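D-alanyl-D-alanine carboxypeptidase (Streptococcus pneumoniae R6, PDB 1XP4) probably removes the C-terminal D-alanyl residue from sugar-peptide precursors of the cell wall, acting as a serine-type carboxypeptidase in peptidoglycan synthesis. Local coordinates at residues A139-T144 with E164-S169; L280-Q285 with P310-L315; I84-R89 with S196-M201; T11-H16 with N252-D257; A215-F220 with T239-M244. All blocks are in the same frame, centred on the assembly; numbering follows the deposited sequence.

Contact 1: residues A139-T144 with E164-S169; sequences ATVVNT and EENKLS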
# COMPACT_ATOMS: atom_id res chain seq x y z
N ALA A 139 -4.04 15.78 -3.85
CA ALA A 139 -5.22 15.09 -3.36
C ALA A 139 -6.35 16.02 -2.90
O ALA A 139 -6.14 17.19 -2.58
CB ALA A 139 -4.84 14.16 -2.22
N THR A 140 -7.56 15.46 -2.89
CA THR A 140 -8.76 16.17 -2.46
C THR A 140 -9.48 15.24 -1.49
O THR A 140 -10.08 14.25 -1.91
CB THR A 140 -9.71 16.45 -3.62
OG1 THR A 140 -9.09 17.35 -4.54
CG2 THR A 140 -11.01 17.05 -3.10
N VAL A 141 -9.42 15.56 -0.20
CA VAL A 141 -10.07 14.73 0.80
C VAL A 141 -11.10 15.51 1.60
O VAL A 141 -10.78 16.49 2.26
CB VAL A 141 -9.04 14.12 1.79
CG1 VAL A 141 -9.74 13.16 2.76
CG2 VAL A 141 -7.93 13.41 1.02
N VAL A 142 -12.34 15.05 1.53
CA VAL A 142 -13.42 15.69 2.25
C VAL A 142 -14.04 14.76 3.30
O VAL A 142 -14.68 15.22 4.25
CB VAL A 142 -14.51 16.19 1.28
CG1 VAL A 142 -13.93 17.30 0.42
CG2 VAL A 142 -15.03 15.03 0.41
N ASN A 143 -13.85 13.45 3.13
CA ASN A 143 -14.37 12.49 4.10
C ASN A 143 -13.47 11.28 4.26
O ASN A 143 -12.54 11.08 3.49
CB ASN A 143 -15.81 12.04 3.76
CG ASN A 143 -15.98 11.62 2.31
OD1 ASN A 143 -15.36 10.68 1.84
ND2 ASN A 143 -16.86 12.33 1.61
N THR A 144 -13.76 10.48 5.28
CA THR A 144 -12.96 9.31 5.59
C THR A 144 -13.44 8.03 4.97
O THR A 144 -12.79 7.00 5.10
CB THR A 144 -12.94 9.07 7.09
OG1 THR A 144 -14.25 8.69 7.53
CG2 THR A 144 -12.53 10.32 7.82
N GLU A 164 -19.23 16.49 -3.75
CA GLU A 164 -17.78 16.29 -3.80
C GLU A 164 -17.42 14.86 -3.46
O GLU A 164 -18.13 14.18 -2.71
CB GLU A 164 -17.05 17.18 -2.80
CG GLU A 164 -16.80 18.60 -3.24
CD GLU A 164 -15.42 19.06 -2.82
OE1 GLU A 164 -14.44 18.50 -3.34
OE2 GLU A 164 -15.31 19.98 -1.98
N GLU A 165 -16.30 14.40 -4.00
CA GLU A 165 -15.79 13.06 -3.73
C GLU A 165 -14.29 13.16 -3.53
O GLU A 165 -13.64 14.05 -4.08
CB GLU A 165 -16.11 12.13 -4.90
CG GLU A 165 -17.55 11.69 -4.96
CD GLU A 165 -17.72 10.39 -5.73
OE1 GLU A 165 -16.87 9.48 -5.54
OE2 GLU A 165 -18.71 10.27 -6.49
N ASN A 166 -13.71 12.26 -2.74
CA ASN A 166 -12.27 12.31 -2.53
C ASN A 166 -11.61 12.02 -3.87
O ASN A 166 -12.15 11.26 -4.67
CB ASN A 166 -11.81 11.26 -1.51
CG ASN A 166 -12.43 11.45 -0.15
OD1 ASN A 166 -12.81 12.56 0.22
ND2 ASN A 166 -12.51 10.37 0.61
N LYS A 167 -10.44 12.62 -4.10
CA LYS A 167 -9.72 12.40 -5.35
C LYS A 167 -8.23 12.16 -5.16
O LYS A 167 -7.55 12.92 -4.47
CB LYS A 167 -9.93 13.59 -6.29
CG LYS A 167 -11.37 13.91 -6.58
CD LYS A 167 -11.67 13.84 -8.06
CE LYS A 167 -10.91 14.90 -8.84
NZ LYS A 167 -11.66 16.18 -8.98
N LEU A 168 -7.72 11.10 -5.79
CA LEU A 168 -6.30 10.76 -5.74
C LEU A 168 -5.93 10.14 -7.07
O LEU A 168 -6.77 9.51 -7.72
CB LEU A 168 -5.99 9.75 -4.63
CG LEU A 168 -5.64 10.30 -3.25
CD1 LEU A 168 -6.87 10.44 -2.39
CD2 LEU A 168 -4.66 9.35 -2.58
N SER A 169 -4.68 10.30 -7.49
CA SER A 169 -4.25 9.70 -8.74
C SER A 169 -3.83 8.26 -8.44
O SER A 169 -3.60 7.91 -7.28
CB SER A 169 -3.07 10.49 -9.34
OG SER A 169 -1.88 10.30 -8.60
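Two backbone bonds define a single antiparallel bridge at the paired residues Thr140 and Lys167. Thr140 N donates to Lys167 O at 3.0 Å, and Lys167 N returns a bond of 2.8 Å to Thr140 O; each donor lies in the carbonyl plane on a lone pair.

Past this bridge the side-chain amide of Asn166 takes over from the backbone. With CG anti to its own carbonyl carbon (chi1 -61°), Asn166 reaches across so that OD1 accepts from two successive amides. The bond from Val142 N is 2.9 Å long and nearly straight (169°), but enters from above the amide plane. That from Asn143 N is 3.2 Å and falls on a lone pair. Asn166 ND2 closes the grip with a 3.0 Å bond to Asn143 O and also donates to Thr43 OG1, between the predicted catalytic Ser41 and Lys44. Three bonds across the contact thus fix the rotation of this buried amide.

Packing is sparser. The methyl Thr140 CG2 meets carboxylate oxygen Glu164 OE1 at 3.7 Å, the side chains crossing at about a right angle, and Ala139 CB makes an apolar contact with Leu168 CG at 4.1 Å.

The bridge closes the base of a long excursion without helix or strand, consistent with the omega-like loop of this enzyme. Helix 120-133 packs against Ala139 and Val141, strand 37-38 pairs with 167-168, and helix 170-183 covers Leu168.

Contact 2: residues L280-Q285 with P310-L315; sequences LRKIVQ and PEDIYL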
# COMPACT_ATOMS: atom_id res chain seq x y z
N LEU A 280 12.83 -11.33 -11.09
CA LEU A 280 13.81 -10.99 -10.06
C LEU A 280 15.05 -11.85 -10.26
O LEU A 280 15.02 -13.04 -9.97
CB LEU A 280 13.25 -11.25 -8.66
CG LEU A 280 12.11 -10.40 -8.09
CD1 LEU A 280 11.78 -10.91 -6.70
CD2 LEU A 280 12.52 -8.93 -8.04
N ARG A 281 16.13 -11.25 -10.75
CA ARG A 281 17.37 -11.99 -10.94
C ARG A 281 18.22 -11.75 -9.71
O ARG A 281 18.41 -10.61 -9.29
CB ARG A 281 18.10 -11.51 -12.20
CG ARG A 281 19.29 -12.39 -12.57
CD ARG A 281 19.98 -11.97 -13.86
NE ARG A 281 21.07 -12.89 -14.20
CZ ARG A 281 21.91 -12.73 -15.22
NH1 ARG A 281 21.79 -11.67 -16.02
NH2 ARG A 281 22.87 -13.62 -15.45
N LYS A 282 18.73 -12.82 -9.10
CA LYS A 282 19.56 -12.69 -7.91
C LYS A 282 20.96 -12.28 -8.35
O LYS A 282 21.58 -12.95 -9.17
CB LYS A 282 19.61 -14.02 -7.14
CG LYS A 282 20.32 -13.95 -5.79
CD LYS A 282 19.98 -15.14 -4.89
CE LYS A 282 20.39 -16.47 -5.53
NZ LYS A 282 19.96 -17.64 -4.71
N ILE A 283 21.45 -11.16 -7.80
CA ILE A 283 22.77 -10.65 -8.16
C ILE A 283 23.84 -10.94 -7.12
O ILE A 283 25.00 -11.16 -7.46
CB ILE A 283 22.74 -9.12 -8.41
CG1 ILE A 283 22.24 -8.39 -7.17
CG2 ILE A 283 21.89 -8.82 -9.63
CD1 ILE A 283 22.39 -6.88 -7.24
N VAL A 284 23.46 -10.92 -5.84
CA VAL A 284 24.42 -11.20 -4.78
C VAL A 284 23.83 -12.23 -3.83
O VAL A 284 22.64 -12.19 -3.50
CB VAL A 284 24.79 -9.92 -3.98
CG1 VAL A 284 25.85 -10.24 -2.94
CG2 VAL A 284 25.29 -8.85 -4.92
N GLN A 285 24.68 -13.16 -3.41
CA GLN A 285 24.29 -14.24 -2.52
C GLN A 285 24.63 -13.84 -1.10
O GLN A 285 25.64 -13.17 -0.86
CB GLN A 285 25.06 -15.49 -2.89
CG GLN A 285 24.29 -16.78 -2.82
CD GLN A 285 24.15 -17.42 -4.18
OE1 GLN A 285 24.94 -17.15 -5.09
NE2 GLN A 285 23.14 -18.29 -4.34
N PRO A 310 23.88 -9.65 3.82
CA PRO A 310 23.62 -10.71 4.78
C PRO A 310 22.14 -11.07 4.73
O PRO A 310 21.44 -11.33 5.72
CB PRO A 310 23.81 -10.01 6.12
CG PRO A 310 23.18 -8.62 5.96
CD PRO A 310 23.38 -8.38 4.39
N GLU A 311 21.69 -11.09 3.47
CA GLU A 311 20.44 -11.69 3.02
C GLU A 311 20.58 -11.75 1.51
O GLU A 311 21.49 -11.17 0.96
CB GLU A 311 19.25 -10.83 3.39
CG GLU A 311 18.99 -10.82 4.90
CD GLU A 311 17.75 -10.01 5.25
OE1 GLU A 311 17.23 -9.31 4.39
OE2 GLU A 311 17.26 -10.15 6.37
N ASP A 312 19.69 -12.47 0.83
CA ASP A 312 19.92 -12.56 -0.62
C ASP A 312 19.40 -11.27 -1.33
O ASP A 312 18.30 -10.81 -1.08
CB ASP A 312 19.15 -13.81 -1.14
CG ASP A 312 20.01 -15.11 -1.13
OD1 ASP A 312 21.19 -15.01 -0.90
OD2 ASP A 312 19.48 -16.19 -1.37
N ILE A 313 20.17 -10.72 -2.27
CA ILE A 313 19.77 -9.52 -2.97
C ILE A 313 19.30 -9.80 -4.39
O ILE A 313 19.99 -10.46 -5.17
CB ILE A 313 20.93 -8.51 -3.01
CG1 ILE A 313 21.33 -8.14 -1.57
CG2 ILE A 313 20.52 -7.25 -3.78
CD1 ILE A 313 22.45 -7.13 -1.47
N TYR A 314 18.10 -9.31 -4.70
CA TYR A 314 17.49 -9.47 -6.02
C TYR A 314 17.17 -8.09 -6.59
O TYR A 314 17.04 -7.11 -5.85
CB TYR A 314 16.19 -10.28 -5.94
CG TYR A 314 16.36 -11.73 -5.56
CD1 TYR A 314 16.60 -12.11 -4.24
CD2 TYR A 314 16.27 -12.74 -6.52
CE1 TYR A 314 16.74 -13.45 -3.88
CE2 TYR A 314 16.41 -14.09 -6.17
CZ TYR A 314 16.64 -14.43 -4.85
OH TYR A 314 16.77 -15.76 -4.51
N LEU A 315 17.03 -8.03 -7.91
CA LEU A 315 16.70 -6.79 -8.61
C LEU A 315 15.65 -7.10 -9.66
O LEU A 315 15.59 -8.22 -10.17
CB LEU A 315 17.92 -6.22 -9.33
CG LEU A 315 19.18 -5.87 -8.54
CD1 LEU A 315 20.18 -5.34 -9.51
CD2 LEU A 315 18.89 -4.85 -7.46
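Strands 280-284 and 313-315 run antiparallel with axes 4.6 Å apart, pairing Arg281 with Leu315 and Lys282 with Tyr314 before the register slips by one. The slip is a classic beta bulge in the PBP5-type C-terminal domain: Ile283 and Val284 both sit opposite Ile313, whose O accepts from Ile283 N at 3.1 Å while its N donates to Val284 O, also at 3.1 Å.

On one face, Lys282 and Tyr314 lie side by side, pointing the same way. Lys282 CG stands anti to the backbone N (chi1 -173°), which lays the aliphatic chain over the phenol; CB makes a CH-pi contact 3.8 Å from the centroid of the Tyr314 ring, 29° off its normal.

The other face is mainly apolar: Val284, Ile313 and Leu315 point there, together with exposed Arg281, and Phe369 and Leu349 help to cover it. At the bulge Ile283 holds CG1 in the crowded position between backbone N and carbonyl carbon (chi1 59°), and its extended chain brings CD1 to Leu315 CD1 at 3.5 Å, near Ile313 CG2.

The chi3 bend of Lys282 turns its ammonium toward Asp312, whose OD1 accepts from Gln286 N. The resulting salt bridge is long, with Lys282 NZ 3.7 Å from Asp312 OD2.

Contact 3: residues I84-R89 with S196-M201; sequences IPMEAR and STFAGM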
# COMPACT_ATOMS: atom_id res chain seq x y z
N ILE A 84 -22.97 -2.68 7.73
CA ILE A 84 -23.43 -3.89 8.40
C ILE A 84 -24.15 -3.44 9.66
O ILE A 84 -23.89 -2.35 10.18
CB ILE A 84 -22.23 -4.79 8.77
CG1 ILE A 84 -21.31 -4.07 9.75
CG2 ILE A 84 -21.44 -5.16 7.53
CD1 ILE A 84 -20.08 -4.86 10.14
N PRO A 85 -25.08 -4.26 10.16
CA PRO A 85 -25.82 -3.88 11.37
C PRO A 85 -24.89 -3.55 12.53
O PRO A 85 -23.91 -4.26 12.76
CB PRO A 85 -26.66 -5.12 11.65
CG PRO A 85 -26.88 -5.69 10.27
CD PRO A 85 -25.52 -5.56 9.65
N MSE A 86 -25.18 -2.47 13.24
CA MSE A 86 -24.38 -2.05 14.40
C MSE A 86 -25.31 -1.59 15.50
O MSE A 86 -25.06 -0.59 16.18
CB MSE A 86 -23.45 -0.91 14.01
CG MSE A 86 -22.26 -1.35 13.20
SE MSE A 86 -21.14 0.12 12.70
CE MSE A 86 -20.11 -0.78 11.33
N GLU A 87 -26.39 -2.34 15.68
CA GLU A 87 -27.41 -2.00 16.67
C GLU A 87 -26.94 -1.93 18.11
O GLU A 87 -27.67 -1.46 18.97
CB GLU A 87 -28.59 -2.97 16.54
CG GLU A 87 -29.43 -2.73 15.29
CD GLU A 87 -29.90 -1.28 15.19
OE1 GLU A 87 -30.39 -0.75 16.21
OE2 GLU A 87 -29.79 -0.67 14.10
N ALA A 88 -25.73 -2.39 18.38
CA ALA A 88 -25.18 -2.35 19.73
C ALA A 88 -24.44 -1.02 19.95
O ALA A 88 -24.03 -0.71 21.07
CB ALA A 88 -24.25 -3.52 19.95
N ARG A 89 -24.25 -0.27 18.86
CA ARG A 89 -23.58 1.03 18.89
C ARG A 89 -22.28 1.13 19.70
O ARG A 89 -21.92 2.20 20.18
CB ARG A 89 -24.55 2.12 19.36
CG ARG A 89 -25.55 2.60 18.30
CD ARG A 89 -26.78 3.19 18.98
NE ARG A 89 -27.15 4.52 18.50
CZ ARG A 89 -26.38 5.60 18.61
NH1 ARG A 89 -25.19 5.51 19.18
NH2 ARG A 89 -26.81 6.77 18.18
N SER A 196 -14.85 -12.96 7.77
CA SER A 196 -14.46 -12.86 9.16
C SER A 196 -15.71 -12.70 10.00
O SER A 196 -16.83 -12.78 9.49
CB SER A 196 -13.53 -11.66 9.35
OG SER A 196 -13.22 -11.45 10.71
N THR A 197 -15.53 -12.45 11.29
CA THR A 197 -16.67 -12.29 12.18
C THR A 197 -16.70 -10.89 12.76
O THR A 197 -15.66 -10.35 13.13
CB THR A 197 -16.63 -13.30 13.34
OG1 THR A 197 -15.85 -14.44 12.97
CG2 THR A 197 -18.03 -13.75 13.68
N PHE A 198 -17.89 -10.32 12.85
CA PHE A 198 -18.05 -8.98 13.40
C PHE A 198 -19.03 -9.06 14.56
O PHE A 198 -20.24 -8.99 14.36
CB PHE A 198 -18.59 -8.01 12.36
CG PHE A 198 -18.74 -6.61 12.87
CD1 PHE A 198 -17.62 -5.83 13.13
CD2 PHE A 198 -20.00 -6.07 13.12
CE1 PHE A 198 -17.74 -4.53 13.62
CE2 PHE A 198 -20.14 -4.78 13.61
CZ PHE A 198 -19.00 -4.00 13.86
N ALA A 199 -18.50 -9.22 15.76
CA ALA A 199 -19.33 -9.31 16.94
C ALA A 199 -20.44 -10.34 16.76
O ALA A 199 -21.60 -10.06 17.07
CB ALA A 199 -19.92 -7.95 17.26
N GLY A 200 -20.10 -11.52 16.24
CA GLY A 200 -21.11 -12.54 16.06
C GLY A 200 -21.49 -12.89 14.63
O GLY A 200 -21.35 -14.04 14.23
N MSE A 201 -22.00 -11.93 13.87
CA MSE A 201 -22.40 -12.22 12.49
C MSE A 201 -21.16 -12.36 11.61
O MSE A 201 -20.07 -11.94 11.98
CB MSE A 201 -23.29 -11.11 11.94
CG MSE A 201 -22.55 -9.84 11.59
SE MSE A 201 -23.66 -8.55 10.70
CE MSE A 201 -23.75 -9.38 8.96
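A tight beta hairpin, in which Ala199 and Gly200 link strands 195-198 and 201-204, presses its inner side chain against the 84-89 loop. The hairpin is closed by the 2.9 Å bond from Phe198 N to Met201 O, and the loop folds away through a type I turn from Met86 to Arg89. Side chains carry the junction: the closest CA pair, Ile84 CA and Phe198 CA, is 8.9 Å apart.

The close-packed part centres on buried Phe198. With CG anti to its backbone N (chi1 -178°), the ring extends toward the loop and takes Ile84 CD1 over one face, a CH-pi contact 3.5 Å from the ring centroid and 22° off the normal. Ile84 CG1 occupies the crowded position between N and the carbonyl carbon (chi1 62°), and an extended chain delivers its methyl there. Met86 CG comes obliquely to Phe198 CE2 at 4.1 Å. Tyr91 stacks with the same ring, and Ala99 of helix 93-103 touches it.

The outer part is looser and faces solvent. Exposed Pro85 and selenomethionine Met201 cross at about a right angle. CG in the crowded position and an extended chi2 place Met201 SE 3.7 Å from Pro85 CD, and the chi3 bend turns CE aside.

Contact 4: residues T11-H16 with N252-D257; sequences TIAAKH and NADHQD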
# COMPACT_ATOMS: atom_id res chain seq x y z
N THR A 11 -2.49 -3.28 -22.97
CA THR A 11 -3.28 -2.14 -22.50
C THR A 11 -4.31 -2.68 -21.52
O THR A 11 -4.86 -3.76 -21.72
CB THR A 11 -4.04 -1.45 -23.64
OG1 THR A 11 -3.12 -1.11 -24.69
CG2 THR A 11 -4.70 -0.17 -23.13
N ILE A 12 -4.57 -1.93 -20.46
CA ILE A 12 -5.53 -2.37 -19.46
C ILE A 12 -6.91 -1.80 -19.73
O ILE A 12 -7.04 -0.66 -20.17
CB ILE A 12 -5.07 -1.98 -18.04
CG1 ILE A 12 -5.98 -2.65 -17.01
CG2 ILE A 12 -5.04 -0.46 -17.89
CD1 ILE A 12 -5.28 -2.92 -15.68
N ALA A 13 -7.93 -2.60 -19.46
CA ALA A 13 -9.31 -2.19 -19.68
C ALA A 13 -9.82 -1.37 -18.49
O ALA A 13 -10.81 -1.74 -17.83
CB ALA A 13 -10.18 -3.41 -19.90
N ALA A 14 -9.13 -0.28 -18.22
CA ALA A 14 -9.46 0.62 -17.12
C ALA A 14 -9.00 2.01 -17.56
O ALA A 14 -8.06 2.12 -18.35
CB ALA A 14 -8.74 0.20 -15.85
N LYS A 15 -9.64 3.06 -17.06
CA LYS A 15 -9.26 4.41 -17.45
C LYS A 15 -7.92 4.83 -16.86
O LYS A 15 -7.18 5.56 -17.50
CB LYS A 15 -10.33 5.42 -17.04
CG LYS A 15 -11.65 5.20 -17.73
CD LYS A 15 -12.49 6.48 -17.76
CE LYS A 15 -13.85 6.22 -18.40
NZ LYS A 15 -13.74 5.61 -19.76
N HIS A 16 -7.63 4.37 -15.65
CA HIS A 16 -6.38 4.75 -14.98
C HIS A 16 -5.82 3.58 -14.21
O HIS A 16 -6.57 2.83 -13.59
CB HIS A 16 -6.64 5.87 -13.99
CG HIS A 16 -7.37 7.03 -14.59
ND1 HIS A 16 -6.74 8.00 -15.33
CD2 HIS A 16 -8.69 7.35 -14.59
CE1 HIS A 16 -7.63 8.87 -15.76
NE2 HIS A 16 -8.83 8.50 -15.33
N ASN A 252 -10.49 2.74 -13.19
CA ASN A 252 -11.86 2.85 -13.59
C ASN A 252 -12.14 1.80 -14.64
O ASN A 252 -12.00 2.02 -15.84
CB ASN A 252 -12.05 4.21 -14.19
CG ASN A 252 -13.52 4.50 -14.13
OD1 ASN A 252 -13.94 5.66 -14.00
ND2 ASN A 252 -14.31 3.43 -14.12
N ALA A 253 -12.44 0.55 -14.17
CA ALA A 253 -12.36 -0.58 -15.03
C ALA A 253 -13.50 -0.49 -15.97
O ALA A 253 -14.58 -0.10 -15.59
CB ALA A 253 -12.46 -1.87 -14.23
N ASP A 254 -13.24 -0.83 -17.22
CA ASP A 254 -14.36 -0.56 -18.08
C ASP A 254 -15.43 -1.51 -17.72
O ASP A 254 -15.18 -2.65 -17.33
CB ASP A 254 -13.99 -0.73 -19.56
CG ASP A 254 -12.90 0.25 -19.94
OD1 ASP A 254 -12.78 1.27 -19.26
OD2 ASP A 254 -12.12 -0.05 -20.83
N HIS A 255 -16.65 -1.01 -17.79
CA HIS A 255 -17.70 -1.82 -17.26
C HIS A 255 -18.05 -2.85 -18.33
O HIS A 255 -18.27 -2.56 -19.49
CB HIS A 255 -18.89 -0.91 -16.92
CG HIS A 255 -20.12 -1.74 -16.64
ND1 HIS A 255 -20.40 -2.21 -15.41
CD2 HIS A 255 -21.08 -2.21 -17.54
CE1 HIS A 255 -21.56 -2.89 -15.56
NE2 HIS A 255 -21.99 -2.89 -16.81
N GLN A 256 -17.96 -4.12 -17.92
CA GLN A 256 -18.35 -5.22 -18.79
C GLN A 256 -19.65 -5.84 -18.26
O GLN A 256 -19.89 -6.07 -17.10
CB GLN A 256 -17.24 -6.27 -18.79
CG GLN A 256 -15.89 -5.71 -19.25
CD GLN A 256 -15.94 -5.25 -20.70
OE1 GLN A 256 -16.43 -5.91 -21.60
NE2 GLN A 256 -15.27 -4.11 -20.91
N ASP A 257 -20.58 -6.01 -19.20
CA ASP A 257 -21.91 -6.43 -18.83
C ASP A 257 -21.96 -7.87 -18.34
O ASP A 257 -22.69 -8.19 -17.41
CB ASP A 257 -22.89 -6.25 -19.99
CG ASP A 257 -24.30 -6.66 -19.61
OD1 ASP A 257 -24.91 -5.96 -18.77
OD2 ASP A 257 -24.79 -7.69 -20.13
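An inverse gamma turn centred on Ala13 leads the N-terminal segment toward the five-stranded antiparallel sheet, where strand 17-21 neighbours strand 244-253. The contact is a single backbone bridge at the end of that pairing: Ala14 lies against Ala253, with Ala14 CA and Ala253 CA 3.8 Å apart.

Two hydrogen bonds flank the bridge. Asp254 N donates to Ala13 O at 2.7 Å, almost straight at 170°, and Lys15 N donates to Asn252 O at 2.9 Å. Both donors stand well above the plane of their carbonyl, by 36° and 41° respectively, so neither lies on a lone pair. The chain turns a corner at Asn252. Each carbonyl also receives a CA-H contact, Ala253 CA at 3.4 Å from Ala13 O and Ala14 CA at 3.2 Å from Asn252 O.

The next backbone pairing inward joins His16 and Leu251, continuing into the sheet. Lys31 NZ bonds to both Ile12 O and Ala14 O, fastening the turn to strand 26-31.

Side chains add a partly exposed border. Lys15 and Asn252 run alongside each other in the same direction, their CB atoms 3.5 Å apart. Asp254 places its carboxylate by Ala13. The charges approach without forming a salt bridge: Lys15 NZ remains 4.5 Å from Asp254 OD1.

Contact 5: residues A215-F220 with T239-M244; sequences AYRGGF and TVEKGM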
# COMPACT_ATOMS: atom_id res chain seq x y z
N ALA A 215 -13.15 -14.81 -8.45
CA ALA A 215 -12.03 -14.31 -9.23
C ALA A 215 -10.66 -14.59 -8.62
O ALA A 215 -9.72 -13.82 -8.84
CB ALA A 215 -12.20 -12.82 -9.48
N TYR A 216 -10.56 -15.68 -7.88
CA TYR A 216 -9.32 -16.09 -7.23
C TYR A 216 -8.11 -16.06 -8.15
O TYR A 216 -8.20 -16.42 -9.33
CB TYR A 216 -9.46 -17.51 -6.68
CG TYR A 216 -8.19 -18.11 -6.13
CD1 TYR A 216 -7.81 -17.91 -4.80
CD2 TYR A 216 -7.34 -18.86 -6.95
CE1 TYR A 216 -6.62 -18.45 -4.30
CE2 TYR A 216 -6.15 -19.39 -6.45
CZ TYR A 216 -5.80 -19.18 -5.13
OH TYR A 216 -4.62 -19.70 -4.65
N ARG A 217 -6.97 -15.65 -7.60
CA ARG A 217 -5.70 -15.58 -8.32
C ARG A 217 -4.65 -15.83 -7.24
O ARG A 217 -4.44 -15.01 -6.35
CB ARG A 217 -5.54 -14.21 -9.00
CG ARG A 217 -4.10 -13.69 -9.18
CD ARG A 217 -3.26 -14.36 -10.26
NE ARG A 217 -3.55 -13.88 -11.61
CZ ARG A 217 -2.66 -13.82 -12.60
NH1 ARG A 217 -1.40 -14.20 -12.40
NH2 ARG A 217 -3.02 -13.43 -13.81
N GLY A 218 -4.02 -17.00 -7.31
CA GLY A 218 -3.02 -17.37 -6.33
C GLY A 218 -1.99 -16.31 -6.01
O GLY A 218 -1.33 -15.77 -6.90
N GLY A 219 -1.85 -16.01 -4.72
CA GLY A 219 -0.89 -15.02 -4.28
C GLY A 219 -1.49 -13.78 -3.65
O GLY A 219 -0.90 -13.17 -2.76
N PHE A 220 -2.68 -13.41 -4.09
CA PHE A 220 -3.34 -12.18 -3.64
C PHE A 220 -3.61 -12.26 -2.13
O PHE A 220 -3.62 -13.32 -1.51
CB PHE A 220 -4.65 -12.00 -4.44
CG PHE A 220 -4.46 -11.06 -5.61
CD1 PHE A 220 -4.07 -11.57 -6.83
CD2 PHE A 220 -4.51 -9.68 -5.44
CE1 PHE A 220 -3.65 -10.71 -7.84
CE2 PHE A 220 -4.11 -8.84 -6.47
CZ PHE A 220 -3.66 -9.35 -7.67
N THR A 239 -0.05 -8.50 -4.26
CA THR A 239 0.15 -9.93 -4.41
C THR A 239 1.62 -10.29 -4.48
O THR A 239 2.46 -9.44 -4.75
CB THR A 239 -0.51 -10.43 -5.71
OG1 THR A 239 -0.50 -11.86 -5.74
CG2 THR A 239 0.26 -9.92 -6.91
N VAL A 240 1.92 -11.55 -4.22
CA VAL A 240 3.29 -12.03 -4.30
C VAL A 240 3.28 -13.06 -5.41
O VAL A 240 2.84 -14.19 -5.21
CB VAL A 240 3.77 -12.71 -3.01
CG1 VAL A 240 5.20 -13.21 -3.20
CG2 VAL A 240 3.71 -11.74 -1.84
N GLU A 241 3.77 -12.67 -6.58
CA GLU A 241 3.81 -13.56 -7.72
C GLU A 241 5.26 -13.74 -8.16
O GLU A 241 5.97 -12.77 -8.37
CB GLU A 241 2.98 -12.99 -8.87
CG GLU A 241 2.12 -14.01 -9.57
CD GLU A 241 1.12 -13.38 -10.51
OE1 GLU A 241 1.55 -12.81 -11.53
OE2 GLU A 241 -0.10 -13.43 -10.23
N LYS A 242 5.67 -15.00 -8.28
CA LYS A 242 7.03 -15.35 -8.67
C LYS A 242 8.06 -14.71 -7.76
O LYS A 242 9.08 -14.19 -8.23
CB LYS A 242 7.28 -14.96 -10.12
CG LYS A 242 6.39 -15.71 -11.07
CD LYS A 242 6.59 -15.25 -12.50
CE LYS A 242 5.54 -15.85 -13.41
NZ LYS A 242 5.73 -15.42 -14.83
N GLY A 243 7.78 -14.75 -6.46
CA GLY A 243 8.68 -14.19 -5.47
C GLY A 243 8.71 -12.68 -5.33
O GLY A 243 9.44 -12.16 -4.48
N MSE A 244 7.90 -11.99 -6.13
CA MSE A 244 7.87 -10.52 -6.10
C MSE A 244 6.52 -9.94 -5.68
O MSE A 244 5.46 -10.36 -6.15
CB MSE A 244 8.26 -10.00 -7.49
CG MSE A 244 8.16 -8.49 -7.69
SE MSE A 244 8.78 -7.97 -9.47
CE MSE A 244 7.13 -8.14 -10.46
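Arg217 points its CB at strand 239-241, and the chain folds twice, at chi2 (74°) and chi3 (80°), curling round one oxygen, Glu241 OE2. CG lies 4.1 Å from Glu241 OE2, and CD comes to 3.3 Å from the same oxygen. NE and CZ also lie near it, but the bond is made by NH1, 2.6 Å from Glu241 OE2 in a salt bridge. As a hydrogen bond this is weak, the angle at the proton being only 123°; the guanidinium and carboxylate planes are nearly parallel. Asp272 and Ser268 of helix 262-277 hold the guanidinium through NH2, and Ser275 OG bonds Glu241 OE1; the Arg217 charge probably favours the carboxylate form of Glu241.

Thr239 CB sits 3.7 Å above the centre of the Phe220 ring, a CH-pi contact almost along the normal, and Arg217 O lies at the ring edge in its plane. A CB on Gly219 would run into Thr239 OG1 and Val240 O.

Strand 234-241 ends in a type I' turn, Glu241 to Met244, forming a tight beta hairpin. The 215-220 segment leads into edge strand 220-228, which carries the predicted substrate-binding Lys224 in the KTG-type motif of penicillin-recognising enzymes.

Contacts 1 and 3 are the most buried; contacts 2, 4 and 5 are partly buried. Contact 1 relies on backbone and amide bonds near the predicted catalytic residues, whereas contact 3 is held by apolar side-chain packing. Contacts 4 and 5 serve the same five-stranded sheet through the successive strands 244-253 and 234-241, their centres 21 Å apart; one uses backbone bonds, the other an ion pair and a ring face. Contacts 1, 3 and 5 are nested within the loop closed by contact 4. Contact 2, in the C-terminal domain, combines regular strand bonds with a bulge. It touches contact 5: Leu280 CD1 packs 3.5 Å from Gly243 O, so the hairpin of the catalytic region meets the C-terminal part.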